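Local coordinates for protein 16S rRNA aminocarboxypropyltransferase (PDB 5APG) that probably transfers the 3-amino-3-carboxypropyl group of S-adenosylmethionine to an N1-methylpseudouridine of 16S ribosomal RNA, the last step in making a hypermodified pseudouridine, at residues Ile21-Phe26 against Leu110-Ala115; Glu131-Tyr136 against Pro140-Ile145; Val59-Arg64 against Tyr121-Lys126; Pro94-Ala99 against Glu151-Gly156. All coordinates share one frame; numbering follows the deposited sequence. Where two conformers were deposited one is given.

Contact 1. Residues Ile21-Phe26 against Leu110-Ala115. With EEM ([(3S)-3-amino-4-hydroxy-4-oxo-butyl]-[[(2S,3S,4R,5R)-5-(6-aminopurin-9-yl)-3,4-dihydroxy-oxolan-2-yl]methyl]-methyl-selanium), chain D.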
# COMPACT_ATOMS: atom_id res chain seq x y z
N ILE A 21 2.00 -6.76 -11.52
CA ILE A 21 2.31 -7.03 -12.92
C ILE A 21 1.42 -6.18 -13.84
O ILE A 21 1.88 -5.65 -14.86
CB ILE A 21 2.12 -8.53 -13.26
CG1 ILE A 21 3.22 -9.36 -12.59
CG2 ILE A 21 2.13 -8.76 -14.76
CD1 ILE A 21 4.62 -8.99 -13.03
N LYS A 22 0.16 -6.03 -13.46
CA LYS A 22 -0.78 -5.23 -14.26
C LYS A 22 -0.45 -3.74 -14.19
O LYS A 22 -0.52 -3.05 -15.21
CB LYS A 22 -2.21 -5.49 -13.80
CG LYS A 22 -3.25 -5.23 -14.88
CD LYS A 22 -4.62 -5.73 -14.46
CE LYS A 22 -5.62 -5.58 -15.58
NZ LYS A 22 -6.98 -6.06 -15.20
N LEU A 23 -0.11 -3.24 -13.01
CA LEU A 23 0.39 -1.87 -12.87
C LEU A 23 1.55 -1.58 -13.81
O LEU A 23 1.58 -0.55 -14.49
CB LEU A 23 0.86 -1.61 -11.43
CG LEU A 23 -0.18 -1.22 -10.39
CD1 LEU A 23 0.47 -1.20 -9.00
CD2 LEU A 23 -0.78 0.13 -10.74
N VAL A 24 2.51 -2.50 -13.84
CA VAL A 24 3.71 -2.34 -14.65
C VAL A 24 3.37 -2.42 -16.14
O VAL A 24 3.88 -1.64 -16.94
CB VAL A 24 4.76 -3.41 -14.29
CG1 VAL A 24 5.95 -3.35 -15.24
CG2 VAL A 24 5.20 -3.24 -12.84
N ARG A 25 2.49 -3.35 -16.49
CA ARG A 25 2.08 -3.54 -17.88
C ARG A 25 1.48 -2.27 -18.48
O ARG A 25 1.66 -2.00 -19.67
CB ARG A 25 1.07 -4.70 -17.98
CG ARG A 25 0.79 -5.15 -19.41
CD ARG A 25 0.24 -6.58 -19.45
NE ARG A 25 -1.04 -6.72 -18.75
CZ ARG A 25 -2.22 -6.45 -19.29
NH1 ARG A 25 -2.29 -6.01 -20.54
NH2 ARG A 25 -3.33 -6.60 -18.58
N PHE A 26 0.79 -1.48 -17.66
CA PHE A 26 0.17 -0.25 -18.14
C PHE A 26 1.02 0.99 -17.86
O PHE A 26 0.59 2.11 -18.12
CB PHE A 26 -1.23 -0.08 -17.54
CG PHE A 26 -2.27 -0.92 -18.22
CD1 PHE A 26 -2.95 -0.44 -19.34
CD2 PHE A 26 -2.57 -2.19 -17.76
CE1 PHE A 26 -3.90 -1.21 -19.98
CE2 PHE A 26 -3.53 -2.97 -18.40
CZ PHE A 26 -4.19 -2.48 -19.51
N LEU A 110 -4.34 -5.19 1.94
CA LEU A 110 -4.71 -4.72 0.61
C LEU A 110 -3.89 -5.38 -0.49
O LEU A 110 -2.77 -5.84 -0.25
CB LEU A 110 -4.55 -3.20 0.51
CG LEU A 110 -5.20 -2.37 1.63
CD1 LEU A 110 -4.98 -0.88 1.38
CD2 LEU A 110 -6.69 -2.69 1.74
N SER A 111 -4.44 -5.41 -1.70
CA SER A 111 -3.66 -5.80 -2.87
C SER A 111 -2.64 -4.70 -3.16
O SER A 111 -2.77 -3.58 -2.67
CB SER A 111 -4.56 -6.02 -4.09
OG SER A 111 -5.12 -4.79 -4.55
N THR A 112 -1.61 -5.04 -3.93
CA THR A 112 -0.59 -4.07 -4.26
C THR A 112 -1.20 -2.86 -4.98
O THR A 112 -0.85 -1.72 -4.69
CB THR A 112 0.52 -4.71 -5.12
OG1 THR A 112 1.17 -5.73 -4.36
CG2 THR A 112 1.56 -3.66 -5.54
N ILE A 113 -2.15 -3.11 -5.89
CA ILE A 113 -2.73 -2.00 -6.65
C ILE A 113 -3.60 -1.11 -5.76
O ILE A 113 -3.62 0.11 -5.94
CB ILE A 113 -3.54 -2.51 -7.89
CG1 ILE A 113 -3.92 -1.33 -8.78
CG2 ILE A 113 -4.79 -3.29 -7.48
CD1 ILE A 113 -4.39 -1.73 -10.18
N GLU A 114 -4.30 -1.70 -4.80
CA GLU A 114 -5.11 -0.92 -3.87
C GLU A 114 -4.21 -0.07 -2.98
O GLU A 114 -4.53 1.07 -2.64
CB GLU A 114 -5.99 -1.83 -3.00
CG GLU A 114 -7.22 -2.39 -3.72
CD GLU A 114 -7.84 -3.55 -2.97
OE1 GLU A 114 -7.12 -4.54 -2.72
OE2 GLU A 114 -9.03 -3.48 -2.60
N ALA A 115 -3.08 -0.64 -2.59
CA ALA A 115 -2.13 0.08 -1.75
C ALA A 115 -1.53 1.27 -2.48
O ALA A 115 -1.40 2.36 -1.91
CB ALA A 115 -1.05 -0.83 -1.29
C2 EEM D . 1.32 -0.69 3.61
N3 EEM D . 1.50 -1.30 2.48
C4 EEM D . 0.59 -2.15 2.04
C1' EEM D . 1.43 -2.94 -0.21
C2' EEM D . 2.73 -3.57 0.33
C3' EEM D . 2.54 -4.92 0.05
C4' EEM D . 1.85 -5.06 -1.10
C5' EEM D . 0.86 -6.15 -1.10
O EEM D . -1.76 -7.51 -5.36
C EEM D . -1.51 -8.68 -5.35
OXT EEM D . -1.44 -9.31 -6.40
CA EEM D . -1.22 -9.39 -4.05
N EEM D . -1.14 -10.80 -4.31
CB EEM D . 0.10 -8.83 -3.55
CG EEM D . 0.41 -9.14 -2.10
SE EEM D . 1.75 -7.87 -1.37
CE EEM D . 2.32 -8.43 0.39
O4' EEM D . 0.96 -3.72 -1.09
O3' EEM D . 3.79 -5.70 0.15
O2' EEM D . 3.72 -3.05 -0.56
N9 EEM D . 0.48 -2.92 0.94
C8 EEM D . -0.66 -3.56 1.06
N7 EEM D . -1.28 -3.26 2.18
C5 EEM D . -0.52 -2.36 2.83
N1 EEM D . 0.28 -0.85 4.40
C6 EEM D . -0.67 -1.67 4.07
N6 EEM D . -1.79 -1.88 4.90

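Contact 2. Residues Glu131-Tyr136 against Pro140-Ile145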
# COMPACT_ATOMS: atom_id res chain seq x y z
N GLU A 131 -7.34 6.43 -11.93
CA GLU A 131 -6.83 5.86 -13.18
C GLU A 131 -6.22 4.48 -12.94
O GLU A 131 -6.38 3.56 -13.74
CB GLU A 131 -5.80 6.79 -13.81
CG GLU A 131 -6.38 8.09 -14.32
CD GLU A 131 -5.31 9.14 -14.62
OE1 GLU A 131 -4.11 8.84 -14.46
OE2 GLU A 131 -5.69 10.26 -15.01
N VAL A 132 -5.50 4.36 -11.83
CA VAL A 132 -4.91 3.09 -11.41
C VAL A 132 -5.99 2.05 -11.07
O VAL A 132 -5.95 0.92 -11.55
CB VAL A 132 -3.98 3.31 -10.19
CG1 VAL A 132 -3.75 2.03 -9.44
CG2 VAL A 132 -2.65 3.92 -10.64
N LEU A 133 -6.96 2.45 -10.25
CA LEU A 133 -8.00 1.52 -9.80
C LEU A 133 -8.90 1.04 -10.94
O LEU A 133 -9.42 -0.08 -10.90
CB LEU A 133 -8.86 2.18 -8.72
CG LEU A 133 -8.17 2.35 -7.36
CD1 LEU A 133 -9.01 3.23 -6.45
CD2 LEU A 133 -7.91 0.99 -6.72
N ARG A 134 -9.07 1.87 -11.95
CA ARG A 134 -9.94 1.51 -13.07
C ARG A 134 -9.38 0.34 -13.89
O ARG A 134 -10.07 -0.20 -14.75
CB ARG A 134 -10.19 2.74 -13.95
CG ARG A 134 -11.20 3.71 -13.33
CD ARG A 134 -11.42 4.96 -14.18
NE ARG A 134 -11.99 4.64 -15.49
CZ ARG A 134 -12.21 5.53 -16.44
NH1 ARG A 134 -11.93 6.81 -16.24
NH2 ARG A 134 -12.73 5.15 -17.60
N LEU A 135 -8.15 -0.08 -13.60
CA LEU A 135 -7.59 -1.28 -14.22
C LEU A 135 -8.34 -2.56 -13.82
O LEU A 135 -8.18 -3.60 -14.47
CB LEU A 135 -6.11 -1.43 -13.87
CG LEU A 135 -5.16 -0.41 -14.50
CD1 LEU A 135 -3.72 -0.72 -14.11
CD2 LEU A 135 -5.32 -0.39 -16.02
N TYR A 136 -9.13 -2.49 -12.76
CA TYR A 136 -9.99 -3.61 -12.36
C TYR A 136 -11.44 -3.14 -12.26
O TYR A 136 -11.70 -1.99 -11.93
CB TYR A 136 -9.53 -4.22 -11.03
CG TYR A 136 -8.22 -4.98 -11.13
CD1 TYR A 136 -8.21 -6.32 -11.53
CD2 TYR A 136 -7.01 -4.37 -10.85
CE1 TYR A 136 -7.02 -7.02 -11.63
CE2 TYR A 136 -5.81 -5.06 -10.95
CZ TYR A 136 -5.82 -6.39 -11.34
OH TYR A 136 -4.64 -7.08 -11.45
N PRO A 140 -12.60 0.94 -8.60
CA PRO A 140 -13.18 2.20 -8.11
C PRO A 140 -13.96 2.04 -6.80
O PRO A 140 -14.00 2.98 -6.01
CB PRO A 140 -14.11 2.61 -9.26
CG PRO A 140 -13.44 2.05 -10.47
CD PRO A 140 -12.92 0.71 -10.02
N ASN A 141 -14.54 0.87 -6.58
CA ASN A 141 -15.29 0.60 -5.36
C ASN A 141 -14.42 0.69 -4.10
O ASN A 141 -14.94 0.88 -3.00
CB ASN A 141 -15.96 -0.77 -5.42
CG ASN A 141 -17.05 -0.93 -4.38
OD1 ASN A 141 -17.86 -0.03 -4.17
ND2 ASN A 141 -17.09 -2.09 -3.73
N PHE A 142 -13.11 0.54 -4.26
CA PHE A 142 -12.18 0.70 -3.14
C PHE A 142 -12.29 2.08 -2.52
O PHE A 142 -12.28 2.23 -1.30
CB PHE A 142 -10.74 0.45 -3.60
CG PHE A 142 -9.72 0.67 -2.52
CD1 PHE A 142 -9.59 -0.23 -1.48
CD2 PHE A 142 -8.88 1.78 -2.55
CE1 PHE A 142 -8.65 -0.03 -0.48
CE2 PHE A 142 -7.94 1.98 -1.56
CZ PHE A 142 -7.82 1.08 -0.52
N ILE A 143 -12.40 3.10 -3.37
CA ILE A 143 -12.57 4.46 -2.88
C ILE A 143 -13.98 4.66 -2.31
O ILE A 143 -14.14 5.27 -1.25
CB ILE A 143 -12.29 5.49 -3.98
CG1 ILE A 143 -10.80 5.49 -4.31
CG2 ILE A 143 -12.73 6.89 -3.55
CD1 ILE A 143 -10.41 6.46 -5.40
N ILE A 144 -14.98 4.11 -2.99
CA ILE A 144 -16.37 4.21 -2.52
C ILE A 144 -16.55 3.69 -1.09
O ILE A 144 -17.07 4.40 -0.23
CB ILE A 144 -17.33 3.44 -3.45
CG1 ILE A 144 -17.33 4.05 -4.85
CG2 ILE A 144 -18.75 3.42 -2.86
CD1 ILE A 144 -17.91 5.45 -4.91
N ILE A 145 -16.11 2.46 -0.83
CA ILE A 145 -16.34 1.86 0.47
C ILE A 145 -15.42 2.45 1.54
O ILE A 145 -15.69 2.32 2.73
CB ILE A 145 -16.18 0.32 0.44
CG1 ILE A 145 -14.73 -0.07 0.16
CG2 ILE A 145 -17.11 -0.29 -0.60
CD1 ILE A 145 -14.45 -1.54 0.38

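Contact 3. Residues Val59-Arg64 against Tyr121-Lys126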
# COMPACT_ATOMS: atom_id res chain seq x y z
N VAL A 59 5.63 15.35 -0.69
CA VAL A 59 6.84 16.06 -1.08
C VAL A 59 7.98 15.08 -1.37
O VAL A 59 8.75 15.26 -2.32
CB VAL A 59 7.27 17.09 -0.01
CG1 VAL A 59 7.49 16.43 1.34
CG2 VAL A 59 8.53 17.83 -0.44
N ILE A 60 8.06 14.01 -0.57
CA ILE A 60 9.08 12.98 -0.75
C ILE A 60 8.78 12.10 -1.97
O ILE A 60 9.68 11.78 -2.74
CB ILE A 60 9.18 12.09 0.51
CG1 ILE A 60 9.59 12.93 1.72
CG2 ILE A 60 10.17 10.95 0.29
CD1 ILE A 60 10.96 13.57 1.57
N ALA A 61 7.52 11.71 -2.12
CA ALA A 61 7.09 10.92 -3.28
C ALA A 61 7.38 11.64 -4.60
O ALA A 61 7.76 11.01 -5.58
CB ALA A 61 5.61 10.59 -3.18
N GLU A 62 7.18 12.96 -4.62
CA GLU A 62 7.46 13.75 -5.81
C GLU A 62 8.95 13.82 -6.14
O GLU A 62 9.33 13.82 -7.31
CB GLU A 62 6.94 15.18 -5.64
CG GLU A 62 5.44 15.31 -5.56
CD GLU A 62 5.02 16.74 -5.32
OE1 GLU A 62 5.66 17.42 -4.48
OE2 GLU A 62 4.06 17.20 -5.96
N SER A 63 9.78 13.91 -5.11
CA SER A 63 11.20 14.19 -5.31
C SER A 63 12.07 12.93 -5.35
O SER A 63 13.09 12.90 -6.04
CB SER A 63 11.70 15.13 -4.21
OG SER A 63 11.38 14.64 -2.92
N ARG A 64 11.67 11.89 -4.61
CA ARG A 64 12.45 10.65 -4.56
C ARG A 64 11.69 9.47 -5.17
O ARG A 64 12.30 8.54 -5.68
CB ARG A 64 12.86 10.31 -3.12
CG ARG A 64 13.96 11.19 -2.51
CD ARG A 64 13.36 12.30 -1.66
NE ARG A 64 14.37 13.09 -0.95
CZ ARG A 64 14.84 12.80 0.26
NH1 ARG A 64 14.42 11.71 0.90
NH2 ARG A 64 15.74 13.58 0.83
N TYR A 121 -3.94 8.58 -3.37
CA TYR A 121 -5.09 9.35 -2.90
C TYR A 121 -4.72 10.20 -1.69
O TYR A 121 -4.98 11.41 -1.66
CB TYR A 121 -6.25 8.42 -2.57
CG TYR A 121 -7.58 9.13 -2.38
CD1 TYR A 121 -7.87 9.80 -1.20
CD2 TYR A 121 -8.54 9.13 -3.39
CE1 TYR A 121 -9.08 10.46 -1.03
CE2 TYR A 121 -9.75 9.78 -3.23
CZ TYR A 121 -10.02 10.44 -2.05
OH TYR A 121 -11.22 11.08 -1.89
N ILE A 122 -4.11 9.57 -0.69
CA ILE A 122 -3.75 10.24 0.56
C ILE A 122 -2.79 11.40 0.30
O ILE A 122 -2.86 12.44 0.96
CB ILE A 122 -3.13 9.24 1.56
CG1 ILE A 122 -4.22 8.31 2.09
CG2 ILE A 122 -2.44 9.96 2.72
CD1 ILE A 122 -3.69 6.97 2.57
N MSE A 123 -1.91 11.24 -0.68
CA MSE A 123 -0.92 12.27 -0.98
C MSE A 123 -1.42 13.29 -2.00
O MSE A 123 -0.64 14.10 -2.51
CB MSE A 123 0.38 11.61 -1.45
CG MSE A 123 1.03 10.74 -0.38
SE MSE A 123 2.81 10.11 -0.86
CE MSE A 123 2.34 9.02 -2.40
N GLY A 124 -2.71 13.26 -2.31
CA GLY A 124 -3.31 14.28 -3.14
C GLY A 124 -3.37 13.97 -4.62
O GLY A 124 -3.75 14.82 -5.42
N PHE A 125 -2.98 12.75 -5.00
CA PHE A 125 -3.07 12.34 -6.40
C PHE A 125 -4.34 11.53 -6.63
O PHE A 125 -4.29 10.36 -7.01
CB PHE A 125 -1.83 11.52 -6.80
CG PHE A 125 -0.53 12.24 -6.59
CD1 PHE A 125 -0.05 13.14 -7.53
CD2 PHE A 125 0.22 12.02 -5.44
CE1 PHE A 125 1.15 13.80 -7.34
CE2 PHE A 125 1.42 12.68 -5.24
CZ PHE A 125 1.88 13.57 -6.19
N LYS A 126 -5.49 12.16 -6.40
CA LYS A 126 -6.78 11.48 -6.48
C LYS A 126 -7.12 11.00 -7.89
O LYS A 126 -7.64 9.90 -8.06
CB LYS A 126 -7.89 12.39 -5.96
CG LYS A 126 -7.76 12.69 -4.48
CD LYS A 126 -8.87 13.61 -3.99
CE LYS A 126 -8.88 13.66 -2.46
NZ LYS A 126 -9.61 14.84 -1.93

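Contact 4. Residues Pro94-Ala99 against Glu151-Gly156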
# COMPACT_ATOMS: atom_id res chain seq x y z
N PRO A 94 -2.67 4.00 6.40
CA PRO A 94 -3.74 4.08 7.39
C PRO A 94 -4.79 3.02 7.10
O PRO A 94 -4.87 2.53 5.96
CB PRO A 94 -4.30 5.50 7.22
CG PRO A 94 -3.83 5.95 5.89
CD PRO A 94 -2.52 5.26 5.65
N LEU A 95 -5.58 2.68 8.10
CA LEU A 95 -6.47 1.53 8.02
C LEU A 95 -7.56 1.71 6.97
O LEU A 95 -8.34 2.66 7.01
CB LEU A 95 -7.11 1.28 9.39
CG LEU A 95 -7.93 -0.01 9.45
CD1 LEU A 95 -7.01 -1.22 9.32
CD2 LEU A 95 -8.72 -0.07 10.73
N LEU A 96 -7.60 0.77 6.03
CA LEU A 96 -8.57 0.81 4.94
C LEU A 96 -9.17 -0.58 4.73
O LEU A 96 -8.60 -1.58 5.17
CB LEU A 96 -7.91 1.31 3.65
CG LEU A 96 -7.49 2.78 3.67
CD1 LEU A 96 -6.40 3.06 2.64
CD2 LEU A 96 -8.69 3.69 3.45
N ILE A 97 -10.31 -0.62 4.06
CA ILE A 97 -11.01 -1.87 3.81
C ILE A 97 -10.74 -2.34 2.38
O ILE A 97 -10.88 -1.57 1.44
CB ILE A 97 -12.52 -1.69 4.04
CG1 ILE A 97 -12.80 -1.15 5.45
CG2 ILE A 97 -13.26 -2.99 3.81
CD1 ILE A 97 -12.21 -2.00 6.55
N ALA A 98 -10.35 -3.60 2.23
CA ALA A 98 -10.06 -4.15 0.91
C ALA A 98 -11.33 -4.28 0.07
O ALA A 98 -12.40 -4.59 0.60
CB ALA A 98 -9.37 -5.51 1.03
N ALA A 99 -11.21 -4.04 -1.23
CA ALA A 99 -12.34 -4.15 -2.14
C ALA A 99 -12.15 -5.27 -3.17
O ALA A 99 -13.06 -5.57 -3.93
CB ALA A 99 -12.57 -2.83 -2.86
N GLU A 151 -11.25 10.54 3.15
CA GLU A 151 -11.44 11.98 3.26
C GLU A 151 -10.70 12.53 4.47
O GLU A 151 -10.07 13.59 4.40
CB GLU A 151 -12.94 12.32 3.35
CG GLU A 151 -13.24 13.82 3.39
CD GLU A 151 -13.27 14.40 4.80
OE1 GLU A 151 -13.61 13.65 5.74
OE2 GLU A 151 -12.96 15.60 4.97
N ARG A 152 -10.76 11.81 5.59
CA ARG A 152 -10.05 12.21 6.79
C ARG A 152 -8.55 11.98 6.64
O ARG A 152 -7.74 12.84 7.00
CB ARG A 152 -10.57 11.44 8.01
CG ARG A 152 -12.00 11.79 8.42
CD ARG A 152 -12.08 13.16 9.08
NE ARG A 152 -12.13 14.25 8.12
CZ ARG A 152 -11.52 15.42 8.27
NH1 ARG A 152 -10.79 15.65 9.36
NH2 ARG A 152 -11.62 16.35 7.34
N TYR A 153 -8.17 10.82 6.10
CA TYR A 153 -6.76 10.51 5.90
C TYR A 153 -6.07 11.51 4.97
O TYR A 153 -4.92 11.89 5.19
CB TYR A 153 -6.58 9.10 5.33
CG TYR A 153 -7.07 7.98 6.23
CD1 TYR A 153 -7.10 8.14 7.61
CD2 TYR A 153 -7.47 6.77 5.70
CE1 TYR A 153 -7.54 7.11 8.44
CE2 TYR A 153 -7.91 5.74 6.51
CZ TYR A 153 -7.95 5.92 7.88
OH TYR A 153 -8.39 4.88 8.68
N ALA A 154 -6.79 11.94 3.93
CA ALA A 154 -6.24 12.89 2.97
C ALA A 154 -6.14 14.29 3.57
O ALA A 154 -5.45 15.16 3.04
CB ALA A 154 -7.09 12.92 1.70
N ALA A 155 -6.84 14.50 4.68
CA ALA A 155 -6.80 15.77 5.38
C ALA A 155 -5.87 15.70 6.59
O ALA A 155 -5.85 16.60 7.43
CB ALA A 155 -8.19 16.20 5.81
N GLY A 156 -5.10 14.62 6.67
CA GLY A 156 -4.13 14.44 7.73
C GLY A 156 -4.72 13.99 9.06
O GLY A 156 -4.05 14.05 10.09

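Contact 1. Residues Ile21-Phe26 against Leu110-Ala115
Leu23 and Ile113 meet through their branches, Leu23 CD2 lying 4.0 Å from Ile113 CG1, while the other methyl, Leu23 CD1, comes to 4.4 Å from Thr112 CG2. Ile113 turns CG1 anti to its nitrogen (chi1 -171°), which sends that branch to the leucine. Thr112 works on two fronts: its methyl faces helix 19-25, and its backbone N donates a nearly straight bond (2.9 Å, 162°) to the carboxylate atom O of EEM, the selenium analogue of S-adenosylmethionine. Its hydroxyl is held by Asp70, and Ala115 CB packs 3.4 Å from EEM N9 at the root of the adenine. Behind these stands a capping box: Glu114 N donates to Ser111 OG at 3.2 Å, and Glu114 OE1, also bonded to Asn100, takes both Ser111 N (3.0 Å) and Ser111 OG (2.7 Å), from opposite faces of the carboxylate plane. With an alanine at Ser111, Glu114 N would probably lose its cap and OE1 the hydroxyl donor, leaving the first helical turn less firmly set under the ligand carboxylate. A capped helix start that offers a backbone N-H to a carboxylate is one wall of the S-adenosylmethionine pocket in this SPOUT-class enzyme.

Contact 2. Residues Glu131-Tyr136 against Pro140-Ile145
Leu133 and Ile143 touch where the end of helix 126-133 meets the first turn of helix 141-153. Leu133 CD1 lies 3.6 Å from Ile143 CG1 and almost as near to CD1 of the same isoleucine, the two side chains running at a slant to each other. CG of Leu133 stands anti to its carbonyl carbon (chi1 -72°), and with chi2 extended at 170° the CD1 methyl reaches the helix opposite. The same methyl touches the rim of the Phe142 ring, coming in near the ring plane at 4.2 Å from CD2, so a single methyl serves two neighbours. A second apolar patch lies nearer the surface, where Arg134 CG meets Pro140 CG at 4.0 Å and the aliphatic part of the arginine crosses the proline ring at about a right angle.

The remaining contacts set the proline against backbone oxygens. Pro140 CD is 3.5 Å from Tyr136 O and 3.7 Å from Leu133 O. Leu133 O also accepts from Tyr136 N at 3.1 Å, the bond that closes a type I turn from Leu133 to Tyr136. Beyond the two segments, Ala117 of helix 112-122 adjoins Leu133, and Met130 lies against both Pro140 and Ile143.

The segments meet by van der Waals contact, side chain on side chain and proline ring on backbone oxygen, without a hydrogen bond or salt bridge between them. The chemistry therefore implies a compact corner between two consecutive helices whose fit probably rests on the shapes of Leu133, Ile143 and Pro140, with Arg134 at the exposed margin.

Contact 3. Residues Val59-Arg64 against Tyr121-Lys126
Ala61 and Met123 mark the closest approach of the two backbones, with 8.4 Å between their CA atoms, where the side of helix 58-63 faces the turn in which helix 112-122 ends. That turn is a Schellman motif: Gly124, the C-prime residue, takes a positive phi of 93°, at which a CB would press on the preceding carbonyl oxygen, and its N donates to Tyr121 O at 3.0 Å. Met123, a selenomethionine, bends at chi3 (-63°) and brings both SE and CE to 3.7 Å from Ala61 CB, so the small methyl meets the end of the long chain at two atoms. Beside this pair the chain of Glu62 runs extended, and its CG approaches Phe125 CZ at the ring edge, 4.0 Å away and near the ring plane. The carboxylate plane stands 66° from that of the ring. Glu62 OE2 is engaged by Arg58 in a salt bridge; the same arginine also makes a cation-pi contact with Phe125 and donates to Met123 O. Across the two segments the joint is apolar, a short alanine side chain admitting the selenomethionine, while the charge that Glu62 brings to its exposed side is paired with Arg58.

Contact 4. Residues Pro94-Ala99 against Glu151-Gly156
A CH-pi contact of a proline on a tyrosine ring joins the loop that follows strand 89-91, next to the ligand-binding residue Leu93, to the last turn of helix 141-153. Tyr153 CG stands anti to the carbonyl carbon (chi1 -63°), which carries the ring to Pro94. Pro94 CB sits 3.5 Å from the centroid of the Tyr153 ring and only 4° off the ring normal, so CB lies over the centre of one face. Pro94 CG continues the cover 3.7 Å from Tyr153 CD2. Leu96 comes instead to the edge, its CD2 lying in the ring plane 3.8 Å from Tyr153 CE2. The phenol end is fixed by a hydrogen bond: Tyr153 OH donates to Leu95 O over 2.8 Å, in the carbonyl plane on a lone pair, with a C=O...donor angle of 130°. Face, edge and hydroxyl thus each have a partner on the loop, and together they fix the rotation of the ring. A leucine replacing Tyr153 would probably leave the Leu95 carbonyl without this donor and Pro94 without a flat face to lie on. Ile122 of helix 112-122 and Glu161 also adjoin both Pro94 and Tyr153. The chain leaves the helix in a Schellman motif, in which Gly156, at positive phi, donates from N to Tyr153 O. This is a helix C-terminus docked by an aromatic side chain onto a loop beside the S-adenosylmethionine pocket of the SPOUT-type fold.

How the contacts relate
Contact 1 touches the ligand directly; two helices tie the contacts together in pairs. Helix 112-122 starts in contact 1 and ends in contact 3, whose centres are about 17 Å apart. Helix 141-153 likewise begins in contact 2 and ends in contact 4, with about 14 Å between centres. Contacts 1 and 2 touch directly, Lys22 NZ lying 2.8 Å from Leu135 O, probably a hydrogen bond. The capping glutamate of contact 1 reaches contact 4, where Glu114 OE2 is 2.6 Å from Ala99 N. Contacts 3 and 4 meet through Ile122 CD1, 3.5 Å from Pro94 CG. Met123 of contact 3 remains about 11 Å from EEM, measured from its side chain.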